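Local coordinates for protein sensor histidine kinase PdtaS (Mycobacterium tuberculosis, PDB 2YKF) that probably autophosphorylates on a histidine when cyclic di-GMP binds its sensor region, starting a two-component signal that adapts mycobacteria to nutrient starvation, at residues A220-I225 / E230-D235. Numbering follows the deposited sequence.
Sequences ATRPLI and EAHEVD
Arg-222 reaches across to helix 228-243 and uses one nitrogen, NH1, to hold two side chains. It forms a salt bridge with Asp-235, NH1 to OD2 2.8 Å. The carboxylate stands nearly perpendicular to the guanidinium, with their planes 87° apart. NH1 meets OD2 on its anti side, well tilted from the carboxylate plane. The second bond runs from Arg-222 NH1 to His-232 ND1 at 3.1 Å and lies close to the imidazole plane. ND1 is the acceptor, which is consistent with a neutral ring protonated on NE2. With CG anti to the backbone N (chi1 -161°) and the chain extended to NE, the arginine reaches the second helix. Its CG passes Ala-231, 4.0 Å from CB, and Ala-231 O lies over one guanidinium face. Deeper in, Ile-225 sets CG2 against Ala-231 CB at 3.9 Å, with Glu-230 CB beside it. Its other branch ends in CD1, 3.9 Å from Val-234 CB. Strand 250-255 backs this apolar layer, with Val-253 against Ile-225 and Met-251 against Val-234. The other carboxylate oxygen of Asp-235, OD1, takes a hydrogen bond from Gln-239 NE2, which probably helps to hold the carboxylate in place. The contact packs the turn after helix 217-221 against the start of helix 228-243 in the PAS domain of the sensor region, whose five-stranded antiparallel sheet has the 2-1-5-4-3 order of PAS folds.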
ATOM      1  N   ALA A 220      -9.779 -24.780  -3.961  1.00 36.12           N
ATOM      2  CA  ALA A 220      -8.824 -24.486  -2.905  1.00 34.50           C
ATOM      3  C   ALA A 220      -9.446 -23.621  -1.796  1.00 34.29           C
ATOM      4  O   ALA A 220      -9.093 -23.751  -0.614  1.00 34.52           O
ATOM      5  CB  ALA A 220      -7.656 -23.736  -3.503  1.00 35.30           C
ATOM      6  N   THR A 221     -10.331 -22.713  -2.168  1.00 31.91           N
ATOM      7  CA  THR A 221     -10.771 -21.664  -1.235  1.00 31.22           C
ATOM      8  C   THR A 221     -12.004 -22.083  -0.443  1.00 32.71           C
ATOM      9  O   THR A 221     -12.070 -21.906   0.791  1.00 32.66           O
ATOM     10  CB  THR A 221     -11.046 -20.356  -1.989  1.00 29.74           C
ATOM     11  OG1 THR A 221      -9.845 -19.992  -2.667  1.00 32.05           O
ATOM     12  CG2 THR A 221     -11.393 -19.218  -1.008  1.00 32.53           C
ATOM     13  N   ARG A 222     -12.992 -22.644  -1.159  1.00 32.43           N
ATOM     14  CA  ARG A 222     -14.256 -22.996  -0.514  1.00 33.05           C
ATOM     15  C   ARG A 222     -14.121 -23.757   0.821  1.00 33.16           C
ATOM     16  O   ARG A 222     -14.740 -23.332   1.788  1.00 32.24           O
ATOM     17  CB  ARG A 222     -15.231 -23.671  -1.494  1.00 33.72           C
ATOM     18  CG  ARG A 222     -16.666 -23.624  -0.987  1.00 35.41           C
ATOM     19  CD  ARG A 222     -17.631 -24.275  -1.951  1.00 32.78           C
ATOM     20  NE  ARG A 222     -18.871 -24.408  -1.192  1.00 36.69           N
ATOM     21  CZ  ARG A 222     -20.056 -24.035  -1.626  1.00 40.80           C
ATOM     22  NH1 ARG A 222     -20.220 -23.541  -2.866  1.00 41.83           N
ATOM     23  NH2 ARG A 222     -21.085 -24.182  -0.825  1.00 38.38           N
ATOM     24  N   PRO A 223     -13.338 -24.861   0.878  1.00 32.88           N
ATOM     25  CA  PRO A 223     -13.261 -25.607   2.139  1.00 34.37           C
ATOM     26  C   PRO A 223     -12.662 -24.789   3.301  1.00 34.13           C
ATOM     27  O   PRO A 223     -12.822 -25.176   4.422  1.00 33.42           O
ATOM     28  CB  PRO A 223     -12.332 -26.799   1.819  1.00 35.16           C
ATOM     29  CG  PRO A 223     -12.411 -26.983   0.343  1.00 36.33           C
ATOM     30  CD  PRO A 223     -12.614 -25.538  -0.201  1.00 32.40           C
ATOM     31  N   LEU A 224     -12.049 -23.631   3.045  1.00 32.36           N
ATOM     32  CA  LEU A 224     -11.304 -22.944   4.123  1.00 32.48           C
ATOM     33  C   LEU A 224     -12.194 -22.012   4.818  1.00 32.66           C
ATOM     34  O   LEU A 224     -11.955 -21.717   5.993  1.00 32.98           O
ATOM     35  CB  LEU A 224     -10.071 -22.153   3.588  1.00 30.59           C
ATOM     36  CG  LEU A 224      -9.072 -23.018   2.789  1.00 32.12           C
ATOM     37  CD1 LEU A 224      -8.020 -22.126   2.174  1.00 34.19           C
ATOM     38  CD2 LEU A 224      -8.439 -24.112   3.649  1.00 37.71           C
ATOM     39  N   ILE A 225     -13.215 -21.523   4.092  1.00 31.42           N
ATOM     40  CA  ILE A 225     -14.085 -20.459   4.562  1.00 32.08           C
ATOM     41  C   ILE A 225     -14.953 -20.953   5.697  1.00 34.00           C
ATOM     42  O   ILE A 225     -15.562 -22.019   5.590  1.00 34.82           O
ATOM     43  CB  ILE A 225     -14.926 -19.874   3.431  1.00 31.42           C
ATOM     44  CG1 ILE A 225     -14.000 -19.100   2.485  1.00 33.90           C
ATOM     45  CG2 ILE A 225     -16.055 -18.909   3.976  1.00 31.39           C
ATOM     46  CD1 ILE A 225     -14.674 -18.769   1.159  1.00 33.85           C
ATOM     47  N   GLU A 230     -21.040 -17.858   3.481  1.00 30.10           N
ATOM     48  CA  GLU A 230     -20.028 -17.009   2.831  1.00 30.39           C
ATOM     49  C   GLU A 230     -19.309 -17.915   1.848  1.00 29.53           C
ATOM     50  O   GLU A 230     -18.903 -17.461   0.799  1.00 31.41           O
ATOM     51  CB  GLU A 230     -19.028 -16.509   3.929  1.00 29.53           C
ATOM     52  CG  GLU A 230     -19.731 -15.654   4.921  1.00 36.54           C
ATOM     53  CD  GLU A 230     -18.839 -14.724   5.720  1.00 44.41           C
ATOM     54  OE1 GLU A 230     -17.593 -14.932   5.792  1.00 45.85           O
ATOM     55  OE2 GLU A 230     -19.429 -13.784   6.291  1.00 45.70           O
ATOM     56  N   ALA A 231     -19.078 -19.180   2.218  1.00 28.91           N
ATOM     57  CA  ALA A 231     -18.340 -20.120   1.342  1.00 29.81           C
ATOM     58  C   ALA A 231     -19.035 -20.247  -0.007  1.00 31.27           C
ATOM     59  O   ALA A 231     -18.393 -20.271  -1.082  1.00 30.77           O
ATOM     60  CB  ALA A 231     -18.136 -21.507   2.033  1.00 31.91           C
ATOM     61  N   HIS A 232     -20.369 -20.305   0.041  1.00 30.74           N
ATOM     62  CA  HIS A 232     -21.122 -20.403  -1.167  1.00 30.40           C
ATOM     63  C   HIS A 232     -21.169 -19.085  -1.925  1.00 29.99           C
ATOM     64  O   HIS A 232     -21.117 -19.087  -3.149  1.00 30.91           O
ATOM     65  CB  HIS A 232     -22.549 -20.891  -0.881  1.00 30.06           C
ATOM     66  CG  HIS A 232     -23.323 -21.164  -2.129  1.00 33.50           C
ATOM     67  ND1 HIS A 232     -22.964 -22.168  -3.015  1.00 37.03           N
ATOM     68  CD2 HIS A 232     -24.406 -20.554  -2.665  1.00 37.48           C
ATOM     69  CE1 HIS A 232     -23.820 -22.182  -4.028  1.00 40.13           C
ATOM     70  NE2 HIS A 232     -24.691 -21.201  -3.852  1.00 37.18           N
ATOM     71  N   GLU A 233     -21.275 -17.964  -1.213  1.00 30.73           N
ATOM     72  CA  GLU A 233     -21.241 -16.640  -1.864  1.00 33.11           C
ATOM     73  C   GLU A 233     -19.949 -16.417  -2.706  1.00 31.54           C
ATOM     74  O   GLU A 233     -19.970 -15.900  -3.822  1.00 31.23           O
ATOM     75  CB  GLU A 233     -21.384 -15.509  -0.832  1.00 33.78           C
ATOM     76  CG  GLU A 233     -22.839 -15.245  -0.352  1.00 44.05           C
ATOM     77  CD  GLU A 233     -22.875 -14.462   0.981  1.00 53.68           C
ATOM     78  OE1 GLU A 233     -21.782 -14.233   1.611  1.00 54.28           O
ATOM     79  OE2 GLU A 233     -24.005 -14.105   1.395  1.00 56.40           O
ATOM     80  N   VAL A 234     -18.845 -16.808  -2.141  1.00 31.04           N
ATOM     81  CA  VAL A 234     -17.574 -16.625  -2.792  1.00 31.17           C
ATOM     82  C   VAL A 234     -17.488 -17.481  -4.046  1.00 30.46           C
ATOM     83  O   VAL A 234     -17.097 -17.004  -5.114  1.00 29.15           O
ATOM     84  CB  VAL A 234     -16.448 -16.929  -1.803  1.00 30.89           C
ATOM     85  CG1 VAL A 234     -15.061 -17.038  -2.562  1.00 30.63           C
ATOM     86  CG2 VAL A 234     -16.455 -15.810  -0.819  1.00 31.42           C
ATOM     87  N   ASP A 235     -17.825 -18.747  -3.896  1.00 31.89           N
ATOM     88  CA  ASP A 235     -17.978 -19.686  -5.005  1.00 31.98           C
ATOM     89  C   ASP A 235     -18.861 -19.101  -6.152  1.00 33.14           C
ATOM     90  O   ASP A 235     -18.387 -18.971  -7.323  1.00 34.53           O
ATOM     91  CB  ASP A 235     -18.558 -21.026  -4.462  1.00 32.60           C
ATOM     92  CG  ASP A 235     -18.654 -22.125  -5.562  1.00 36.50           C
ATOM     93  OD1 ASP A 235     -18.544 -21.781  -6.770  1.00 40.01           O
ATOM     94  OD2 ASP A 235     -18.793 -23.316  -5.213  1.00 39.62           O
TER